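Local structure of greglin (Schistocerca gregaria, 4GI3) at residues B[31-45]-B[59-73]. The protein inhibits serine proteases, including neutrophil and pancreatic elastases, chymotrypsin, cathepsin G and, most tightly, subtilisin, but not pancreatic trypsin. Sequence-based numbering, arbitrary orientation.
Unlike the reference sequence in segment 31-45: Gln39 (reference Ser).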
ATOM      1  N   PRO B  31      -4.931  14.366   5.877  1.00 18.68           N
ATOM      2  CA  PRO B  31      -4.242  15.663   5.940  1.00 18.41           C
ATOM      3  C   PRO B  31      -4.453  16.460   7.207  1.00 20.79           C
ATOM      4  O   PRO B  31      -5.517  16.387   7.831  1.00 19.87           O
ATOM      5  CB  PRO B  31      -4.679  16.382   4.667  1.00 21.03           C
ATOM      6  CG  PRO B  31      -5.932  15.754   4.292  1.00 25.96           C
ATOM      7  CD  PRO B  31      -5.893  14.331   4.759  1.00 21.72           C
ATOM      8  N   VAL B  32      -3.398  17.177   7.583  1.00 20.10           N
ATOM      9  CA  VAL B  32      -3.318  17.993   8.793  1.00 19.41           C
ATOM     10  C   VAL B  32      -2.683  19.346   8.473  1.00 25.00           C
ATOM     11  O   VAL B  32      -1.685  19.433   7.747  1.00 23.86           O
ATOM     12  CB  VAL B  32      -2.549  17.240   9.905  1.00 22.25           C
ATOM     13  CG1 VAL B  32      -3.321  16.003  10.362  1.00 21.97           C
ATOM     14  CG2 VAL B  32      -1.144  16.851   9.459  1.00 22.20           C
ATOM     15  N   CYS B  33      -3.246  20.392   9.060  1.00 24.63           N
ATOM     16  CA  CYS B  33      -2.777  21.753   8.851  1.00 26.10           C
ATOM     17  C   CYS B  33      -1.858  22.196   9.986  1.00 26.35           C
ATOM     18  O   CYS B  33      -2.197  21.995  11.157  1.00 24.88           O
ATOM     19  CB  CYS B  33      -3.977  22.680   8.700  1.00 28.85           C
ATOM     20  SG  CYS B  33      -3.542  24.388   8.303  1.00 34.39           S
ATOM     21  N   VAL B  34      -0.676  22.745   9.642  1.00 23.38           N
ATOM     22  CA  VAL B  34       0.310  23.234  10.611  1.00 23.60           C
ATOM     23  C   VAL B  34       0.695  24.681  10.305  1.00 31.65           C
ATOM     24  O   VAL B  34       0.602  25.125   9.151  1.00 30.99           O
ATOM     25  CB  VAL B  34       1.586  22.352  10.793  1.00 27.48           C
ATOM     26  CG1 VAL B  34       1.246  20.924  11.220  1.00 27.27           C
ATOM     27  CG2 VAL B  34       2.483  22.364   9.554  1.00 27.57           C
ATOM     28  N   GLU B  35       1.156  25.395  11.343  1.00 29.50           N
ATOM     29  CA  GLU B  35       1.670  26.754  11.237  1.00 28.76           C
ATOM     30  C   GLU B  35       3.129  26.683  11.593  1.00 31.94           C
ATOM     31  O   GLU B  35       3.477  26.170  12.650  1.00 31.11           O
ATOM     32  CB  GLU B  35       0.926  27.731  12.156  1.00 29.82           C
ATOM     33  CG  GLU B  35       1.324  29.182  11.906  1.00 35.96           C
ATOM     34  CD  GLU B  35       0.618  30.243  12.733  1.00 54.37           C
ATOM     35  OE1 GLU B  35      -0.377  29.920  13.423  1.00 31.29           O
ATOM     36  OE2 GLU B  35       1.060  31.413  12.673  1.00 53.94           O
ATOM     37  N   ASP B  36       3.981  27.166  10.681  1.00 29.06           N
ATOM     38  CA  ASP B  36       5.426  27.210  10.810  1.00 30.96           C
ATOM     39  C   ASP B  36       5.828  28.414  11.707  1.00 36.73           C
ATOM     40  O   ASP B  36       4.980  29.255  12.045  1.00 35.35           O
ATOM     41  CB  ASP B  36       6.038  27.332   9.384  1.00 33.95           C
ATOM     42  CG  ASP B  36       7.559  27.283   9.238  1.00 49.82           C
ATOM     43  OD1 ASP B  36       8.252  26.945  10.239  1.00 52.22           O
ATOM     44  OD2 ASP B  36       8.059  27.554   8.118  1.00 51.55           O
ATOM     45  N   SER B  37       7.119  28.470  12.088  1.00 36.07           N
ATOM     46  CA  SER B  37       7.747  29.531  12.877  1.00 37.77           C
ATOM     47  C   SER B  37       7.671  30.888  12.134  1.00 43.42           C
ATOM     48  O   SER B  37       7.589  31.935  12.776  1.00 44.14           O
ATOM     49  CB  SER B  37       9.200  29.168  13.164  1.00 43.43           C
ATOM     50  OG  SER B  37       9.907  30.240  13.767  1.00 60.36           O
ATOM     51  N   ASN B  38       7.662  30.856  10.791  1.00 39.86           N
ATOM     52  CA  ASN B  38       7.581  32.050   9.936  1.00 39.77           C
ATOM     53  C   ASN B  38       6.127  32.468   9.698  1.00 43.74           C
ATOM     54  O   ASN B  38       5.865  33.338   8.865  1.00 43.36           O
ATOM     55  CB  ASN B  38       8.335  31.832   8.602  1.00 38.97           C
ATOM     56  CG  ASN B  38       9.662  31.120   8.737  1.00 59.88           C
ATOM     57  OD1 ASN B  38      10.559  31.535   9.483  1.00 50.55           O
ATOM     58  ND2 ASN B  38       9.805  30.014   8.025  1.00 55.00           N
ATOM     59  N   GLN B  39       5.183  31.853  10.446  1.00 41.36           N
ATOM     60  CA  GLN B  39       3.734  32.117  10.401  1.00 41.87           C
ATOM     61  C   GLN B  39       3.044  31.771   9.059  1.00 45.74           C
ATOM     62  O   GLN B  39       2.019  32.363   8.707  1.00 45.02           O
ATOM     63  CB  GLN B  39       3.380  33.528  10.934  1.00 43.79           C
ATOM     64  CG  GLN B  39       3.854  33.802  12.371  1.00 65.24           C
ATOM     65  CD  GLN B  39       3.579  35.213  12.856  1.00 96.67           C
ATOM     66  OE1 GLN B  39       3.355  36.153  12.078  1.00 96.05           O
ATOM     67  NE2 GLN B  39       3.621  35.400  14.167  1.00 89.37           N
ATOM     68  N   ASP B  40       3.587  30.762   8.345  1.00 42.74           N
ATOM     69  CA  ASP B  40       3.032  30.238   7.085  1.00 42.08           C
ATOM     70  C   ASP B  40       2.292  28.917   7.365  1.00 43.86           C
ATOM     71  O   ASP B  40       2.722  28.153   8.234  1.00 43.50           O
ATOM     72  CB  ASP B  40       4.153  30.005   6.049  1.00 44.08           C
ATOM     73  CG  ASP B  40       4.946  31.248   5.672  1.00 52.64           C
ATOM     74  OD1 ASP B  40       4.316  32.271   5.311  1.00 52.37           O
ATOM     75  OD2 ASP B  40       6.196  31.188   5.714  1.00 57.26           O
ATOM     76  N   PHE B  41       1.197  28.652   6.624  1.00 39.03           N
ATOM     77  CA  PHE B  41       0.375  27.450   6.788  1.00 38.43           C
ATOM     78  C   PHE B  41       0.628  26.384   5.716  1.00 41.30           C
ATOM     79  O   PHE B  41       0.538  26.675   4.523  1.00 40.81           O
ATOM     80  CB  PHE B  41      -1.112  27.799   6.877  1.00 40.43           C
ATOM     81  CG  PHE B  41      -1.437  28.772   7.985  1.00 42.73           C
ATOM     82  CD1 PHE B  41      -1.614  30.126   7.715  1.00 46.53           C
ATOM     83  CD2 PHE B  41      -1.542  28.342   9.303  1.00 44.68           C
ATOM     84  CE1 PHE B  41      -1.899  31.031   8.745  1.00 47.34           C
ATOM     85  CE2 PHE B  41      -1.851  29.242  10.327  1.00 47.71           C
ATOM     86  CZ  PHE B  41      -2.017  30.583  10.043  1.00 46.05           C
ATOM     87  N   TYR B  42       0.934  25.148   6.154  1.00 36.03           N
ATOM     88  CA  TYR B  42       1.224  24.010   5.276  1.00 34.90           C
ATOM     89  C   TYR B  42       0.327  22.827   5.583  1.00 36.12           C
ATOM     90  O   TYR B  42       0.233  22.422   6.744  1.00 35.31           O
ATOM     91  CB  TYR B  42       2.702  23.590   5.415  1.00 36.67           C
ATOM     92  CG  TYR B  42       3.684  24.674   5.024  1.00 39.92           C
ATOM     93  CD1 TYR B  42       4.284  25.479   5.987  1.00 42.18           C
ATOM     94  CD2 TYR B  42       4.005  24.903   3.688  1.00 41.11           C
ATOM     95  CE1 TYR B  42       5.187  26.481   5.635  1.00 43.16           C
ATOM     96  CE2 TYR B  42       4.891  25.918   3.321  1.00 42.40           C
ATOM     97  CZ  TYR B  42       5.480  26.706   4.299  1.00 52.28           C
ATOM     98  OH  TYR B  42       6.367  27.699   3.944  1.00 54.10           O
ATOM     99  N   LEU B  43      -0.355  22.285   4.553  1.00 31.02           N
ATOM    100  CA  LEU B  43      -1.196  21.090   4.692  1.00 28.86           C
ATOM    101  C   LEU B  43      -0.322  19.877   4.332  1.00 29.88           C
ATOM    102  O   LEU B  43       0.161  19.774   3.205  1.00 29.39           O
ATOM    103  CB  LEU B  43      -2.451  21.169   3.798  1.00 28.50           C
ATOM    104  CG  LEU B  43      -3.543  20.113   4.036  1.00 32.60           C
ATOM    105  CD1 LEU B  43      -4.339  20.397   5.302  1.00 31.95           C
ATOM    106  CD2 LEU B  43      -4.506  20.046   2.864  1.00 34.09           C
ATOM    107  N   PHE B  44      -0.030  19.024   5.313  1.00 22.10           N
ATOM    108  CA  PHE B  44       0.791  17.836   5.093  1.00 20.94           C
ATOM    109  C   PHE B  44      -0.134  16.640   4.858  1.00 23.22           C
ATOM    110  O   PHE B  44      -1.258  16.643   5.341  1.00 22.14           O
ATOM    111  CB  PHE B  44       1.716  17.585   6.295  1.00 22.55           C
ATOM    112  CG  PHE B  44       2.986  18.399   6.334  1.00 24.10           C
ATOM    113  CD1 PHE B  44       2.979  19.710   6.804  1.00 27.03           C
ATOM    114  CD2 PHE B  44       4.194  17.852   5.920  1.00 26.49           C
ATOM    115  CE1 PHE B  44       4.159  20.459   6.851  1.00 27.04           C
ATOM    116  CE2 PHE B  44       5.376  18.597   5.985  1.00 29.06           C
ATOM    117  CZ  PHE B  44       5.351  19.894   6.460  1.00 26.85           C
ATOM    118  N   VAL B  45       0.320  15.627   4.090  1.00 19.49           N
ATOM    119  CA  VAL B  45      -0.516  14.458   3.790  1.00 19.15           C
ATOM    120  C   VAL B  45      -0.994  13.671   5.032  1.00 19.62           C
ATOM    121  O   VAL B  45      -2.063  13.079   4.992  1.00 19.04           O
ATOM    122  CB  VAL B  45       0.088  13.553   2.694  1.00 22.94           C
ATOM    123  CG1 VAL B  45       0.118  14.290   1.353  1.00 22.70           C
ATOM    124  CG2 VAL B  45       1.483  13.103   3.077  1.00 22.55           C
ATOM    125  N   PHE B  59      12.493  21.606  11.629  1.00 32.05           N
ATOM    126  CA  PHE B  59      11.288  22.390  11.324  1.00 30.82           C
ATOM    127  C   PHE B  59      10.396  22.517  12.573  1.00 34.58           C
ATOM    128  O   PHE B  59      10.171  21.526  13.274  1.00 33.71           O
ATOM    129  CB  PHE B  59      10.545  21.722  10.152  1.00 31.91           C
ATOM    130  CG  PHE B  59       9.146  22.174   9.792  1.00 31.71           C
ATOM    131  CD1 PHE B  59       8.941  23.297   9.000  1.00 33.89           C
ATOM    132  CD2 PHE B  59       8.041  21.400  10.132  1.00 32.16           C
ATOM    133  CE1 PHE B  59       7.647  23.668   8.601  1.00 34.19           C
ATOM    134  CE2 PHE B  59       6.750  21.781   9.748  1.00 34.76           C
ATOM    135  CZ  PHE B  59       6.561  22.910   8.986  1.00 33.21           C
ATOM    136  N   VAL B  60       9.911  23.759  12.844  1.00 30.38           N
ATOM    137  CA  VAL B  60       9.094  24.148  14.010  1.00 28.98           C
ATOM    138  C   VAL B  60       7.638  24.415  13.596  1.00 31.07           C
ATOM    139  O   VAL B  60       7.360  25.287  12.761  1.00 30.85           O
ATOM    140  CB  VAL B  60       9.718  25.370  14.737  1.00 32.33           C
ATOM    141  CG1 VAL B  60       8.973  25.680  16.038  1.00 32.11           C
ATOM    142  CG2 VAL B  60      11.207  25.148  15.006  1.00 32.21           C
ATOM    143  N   TYR B  61       6.693  23.662  14.190  1.00 25.33           N
ATOM    144  CA  TYR B  61       5.292  23.798  13.810  1.00 23.14           C
ATOM    145  C   TYR B  61       4.323  23.649  15.007  1.00 22.89           C
ATOM    146  O   TYR B  61       4.688  23.165  16.073  1.00 21.70           O
ATOM    147  CB  TYR B  61       4.955  22.730  12.734  1.00 24.13           C
ATOM    148  CG  TYR B  61       4.988  21.324  13.299  1.00 25.32           C
ATOM    149  CD1 TYR B  61       3.863  20.771  13.914  1.00 27.44           C
ATOM    150  CD2 TYR B  61       6.180  20.601  13.352  1.00 25.53           C
ATOM    151  CE1 TYR B  61       3.913  19.520  14.526  1.00 27.14           C
ATOM    152  CE2 TYR B  61       6.241  19.351  13.969  1.00 26.31           C
ATOM    153  CZ  TYR B  61       5.101  18.808  14.539  1.00 32.05           C
ATOM    154  OH  TYR B  61       5.147  17.577  15.144  1.00 32.68           O
ATOM    155  N   THR B  62       3.089  24.000  14.772  1.00 19.52           N
ATOM    156  CA  THR B  62       1.976  23.815  15.687  1.00 18.95           C
ATOM    157  C   THR B  62       0.764  23.469  14.858  1.00 23.90           C
ATOM    158  O   THR B  62       0.550  24.095  13.814  1.00 24.19           O
ATOM    159  CB  THR B  62       1.775  25.046  16.634  1.00 20.97           C
ATOM    160  OG1 THR B  62       0.719  24.745  17.535  1.00 15.67           O
ATOM    161  CG2 THR B  62       1.414  26.336  15.882  1.00 19.60           C
ATOM    162  N   PHE B  63      -0.040  22.480  15.308  1.00 19.14           N
ATOM    163  CA  PHE B  63      -1.286  22.148  14.614  1.00 18.65           C
ATOM    164  C   PHE B  63      -2.283  23.278  14.828  1.00 23.42           C
ATOM    165  O   PHE B  63      -2.316  23.898  15.896  1.00 21.26           O
ATOM    166  CB  PHE B  63      -1.900  20.831  15.123  1.00 20.11           C
ATOM    167  CG  PHE B  63      -1.168  19.606  14.638  1.00 21.87           C
ATOM    168  CD1 PHE B  63      -0.470  18.800  15.523  1.00 24.12           C
ATOM    169  CD2 PHE B  63      -1.203  19.238  13.296  1.00 25.38           C
ATOM    170  CE1 PHE B  63       0.213  17.664  15.076  1.00 25.55           C
ATOM    171  CE2 PHE B  63      -0.503  18.113  12.847  1.00 28.09           C
ATOM    172  CZ  PHE B  63       0.226  17.351  13.739  1.00 25.57           C
ATOM    173  N   VAL B  64      -3.073  23.550  13.797  1.00 22.18           N
ATOM    174  CA  VAL B  64      -4.105  24.588  13.751  1.00 23.41           C
ATOM    175  C   VAL B  64      -5.324  24.013  13.009  1.00 29.89           C
ATOM    176  O   VAL B  64      -5.150  23.005  12.304  1.00 29.40           O
ATOM    177  CB  VAL B  64      -3.564  25.896  13.071  1.00 27.72           C
ATOM    178  CG1 VAL B  64      -2.394  26.503  13.843  1.00 27.62           C
ATOM    179  CG2 VAL B  64      -3.191  25.679  11.603  1.00 27.13           C
ATOM    180  N   PRO B  65      -6.554  24.594  13.121  1.00 28.86           N
ATOM    181  CA  PRO B  65      -7.687  24.050  12.355  1.00 29.28           C
ATOM    182  C   PRO B  65      -7.406  24.079  10.843  1.00 32.04           C
ATOM    183  O   PRO B  65      -6.654  24.932  10.355  1.00 29.41           O
ATOM    184  CB  PRO B  65      -8.857  24.975  12.736  1.00 31.56           C
ATOM    185  CG  PRO B  65      -8.453  25.586  14.040  1.00 36.14           C
ATOM    186  CD  PRO B  65      -6.973  25.772  13.918  1.00 31.25           C
ATOM    187  N   ARG B  66      -7.949  23.088  10.130  1.00 32.21           N
ATOM    188  CA  ARG B  66      -7.793  22.876   8.687  1.00 33.04           C
ATOM    189  C   ARG B  66      -8.046  24.150   7.840  1.00 37.19           C
ATOM    190  O   ARG B  66      -7.304  24.405   6.891  1.00 36.39           O
ATOM    191  CB  ARG B  66      -8.723  21.744   8.247  1.00 34.22           C
ATOM    192  CG  ARG B  66      -8.349  21.106   6.920  1.00 51.77           C
ATOM    193  CD  ARG B  66      -9.519  20.287   6.430  1.00 71.07           C
ATOM    194  NE  ARG B  66      -9.206  19.496   5.240  1.00 83.15           N
ATOM    195  CZ  ARG B  66      -8.743  18.251   5.263  1.00 97.47           C
ATOM    196  NH1 ARG B  66      -8.488  17.650   6.420  1.00 85.42           N
ATOM    197  NH2 ARG B  66      -8.523  17.600   4.131  1.00 85.28           N
ATOM    198  N   GLU B  67      -9.055  24.956   8.229  1.00 34.16           N
ATOM    199  CA  GLU B  67      -9.473  26.209   7.577  1.00 34.75           C
ATOM    200  C   GLU B  67      -8.343  27.221   7.343  1.00 39.95           C
ATOM    201  O   GLU B  67      -8.450  28.040   6.428  1.00 40.78           O
ATOM    202  CB  GLU B  67     -10.646  26.858   8.333  1.00 36.52           C
ATOM    203  CG  GLU B  67     -11.924  26.018   8.354  1.00 51.39           C
ATOM    204  CD  GLU B  67     -11.969  24.751   9.199  1.00 80.98           C
ATOM    205  OE1 GLU B  67     -11.141  24.605  10.129  1.00 72.99           O
ATOM    206  OE2 GLU B  67     -12.846  23.899   8.926  1.00 80.57           O
ATOM    207  N   MET B  68      -7.260  27.160   8.145  1.00 35.54           N
ATOM    208  CA  MET B  68      -6.098  28.045   8.017  1.00 35.77           C
ATOM    209  C   MET B  68      -5.267  27.714   6.772  1.00 38.21           C
ATOM    210  O   MET B  68      -4.483  28.545   6.322  1.00 37.42           O
ATOM    211  CB  MET B  68      -5.184  27.937   9.256  1.00 38.99           C
ATOM    212  CG  MET B  68      -5.871  28.193  10.575  1.00 43.94           C
ATOM    213  SD  MET B  68      -6.412  29.898  10.773  1.00 49.63           S
ATOM    214  CE  MET B  68      -8.184  29.623  11.069  1.00 46.09           C
ATOM    215  N   CYS B  69      -5.386  26.467   6.274  1.00 34.39           N
ATOM    216  CA  CYS B  69      -4.636  25.930   5.136  1.00 33.16           C
ATOM    217  C   CYS B  69      -5.377  26.026   3.812  1.00 37.82           C
ATOM    218  O   CYS B  69      -6.617  26.093   3.772  1.00 35.86           O
ATOM    219  CB  CYS B  69      -4.225  24.484   5.411  1.00 32.17           C
ATOM    220  SG  CYS B  69      -2.746  24.309   6.433  1.00 35.27           S
ATOM    221  N   LYS B  70      -4.589  25.923   2.717  1.00 36.78           N
ATOM    222  CA  LYS B  70      -5.087  25.823   1.343  1.00 37.44           C
ATOM    223  C   LYS B  70      -5.597  24.370   1.215  1.00 42.10           C
ATOM    224  O   LYS B  70      -5.146  23.506   1.983  1.00 41.01           O
ATOM    225  CB  LYS B  70      -3.944  26.074   0.345  1.00 40.70           C
ATOM    226  CG  LYS B  70      -3.433  27.510   0.341  1.00 63.01           C
ATOM    227  CD  LYS B  70      -2.198  27.662  -0.537  1.00 79.12           C
ATOM    228  CE  LYS B  70      -1.844  29.115  -0.763  1.00 95.47           C
ATOM    229  NZ  LYS B  70      -0.728  29.274  -1.737  1.00105.14           N
ATOM    230  N   ALA B  71      -6.528  24.098   0.273  1.00 38.85           N
ATOM    231  CA  ALA B  71      -7.107  22.760   0.077  1.00 38.97           C
ATOM    232  C   ALA B  71      -6.139  21.697  -0.480  1.00 42.67           C
ATOM    233  O   ALA B  71      -6.486  20.516  -0.495  1.00 43.10           O
ATOM    234  CB  ALA B  71      -8.361  22.848  -0.783  1.00 40.16           C
ATOM    235  N   THR B  72      -4.928  22.113  -0.899  1.00 38.67           N
ATOM    236  CA  THR B  72      -3.880  21.255  -1.457  1.00 38.10           C
ATOM    237  C   THR B  72      -2.717  21.076  -0.478  1.00 40.15           C
ATOM    238  O   THR B  72      -2.464  21.944   0.366  1.00 39.76           O
ATOM    239  CB  THR B  72      -3.370  21.797  -2.815  1.00 46.51           C
ATOM    240  OG1 THR B  72      -2.892  23.135  -2.653  1.00 39.73           O
ATOM    241  CG2 THR B  72      -4.418  21.724  -3.917  1.00 47.88           C
ATOM    242  N   THR B  73      -1.982  19.974  -0.642  1.00 33.68           N
ATOM    243  CA  THR B  73      -0.870  19.607   0.216  1.00 32.99           C
ATOM    244  C   THR B  73       0.473  20.177  -0.221  1.00 37.56           C
ATOM    245  O   THR B  73       0.702  20.416  -1.409  1.00 37.53           O
ATOM    246  CB  THR B  73      -0.853  18.082   0.496  1.00 37.19           C
ATOM    247  OG1 THR B  73      -0.508  17.378  -0.696  1.00 38.13           O
ATOM    248  CG2 THR B  73      -2.177  17.565   1.065  1.00 32.25           C
TER
HETATM  249  O   HOH W   1      -7.516  17.810   9.106  1.00 47.95           O
HETATM  250  O   HOH W   2      -4.509  20.336  11.850  1.00 26.84           O
HETATM  251  O   HOH W   3      -1.736  25.727   3.331  1.00 35.17           O
HETATM  252  O   HOH W   4      -0.669  23.414   1.790  1.00 34.25           O
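Met68 covers one face of the Phe41 ring. Its CB stands 3.9 Å from the ring centroid in a CH-pi contact, and its SD adds an oblique Met-aromatic contact. Phe41 CG lies beside the backbone N (chi1 -57°), which carries the ring to Met68 and to Val64, whose CG2 comes obliquely. The Phe63 ring turns its edge to Val32 CG2, while Val34 CG1 comes obliquely to Phe63 CD2 at 3.6 Å. Val34 CG2 meets the edge of the Phe59 ring. Phe44 and Phe59 pack with their planes 55° apart, and both also touch helix 47-57. The Asp36 carboxylate lies oblique to Phe59, with CG 3.7 Å from CE1. Asp36 OD1 also accepts the Ser37 N-H from above the carboxylate plane. Without the carboxylate, as with an alanine at Asp36, Ser37 N would probably lose its side-chain acceptor and a gap would open beside Phe59 CE1.

Strand 61-63 pairs antiparallel with strand 32-36, the middle of a three-stranded sheet packed on helix 47-57, consistent with a Kazal-like inhibitor fold. Glu35 N bonds Thr62 O at 2.9 Å, in the carbonyl plane, and Thr62 N returns the bond to Glu35 O. Val64 N reaches Cys33 O from above the carbonyl plane.

The Cys33-Cys69 disulfide (SG to SG 2.0 Å) ties strand 32-36 to the loop after the 3-10 segment 66-68. Leu43 CD2 packs on Thr73 CG2 at 3.8 Å. Direct bonds, supplemented by packing, thus set the register of strand 61-63, whereas waters stand in for direct backbone bonds between Phe41 O and Lys70 N and between Leu43 N and Thr72 O.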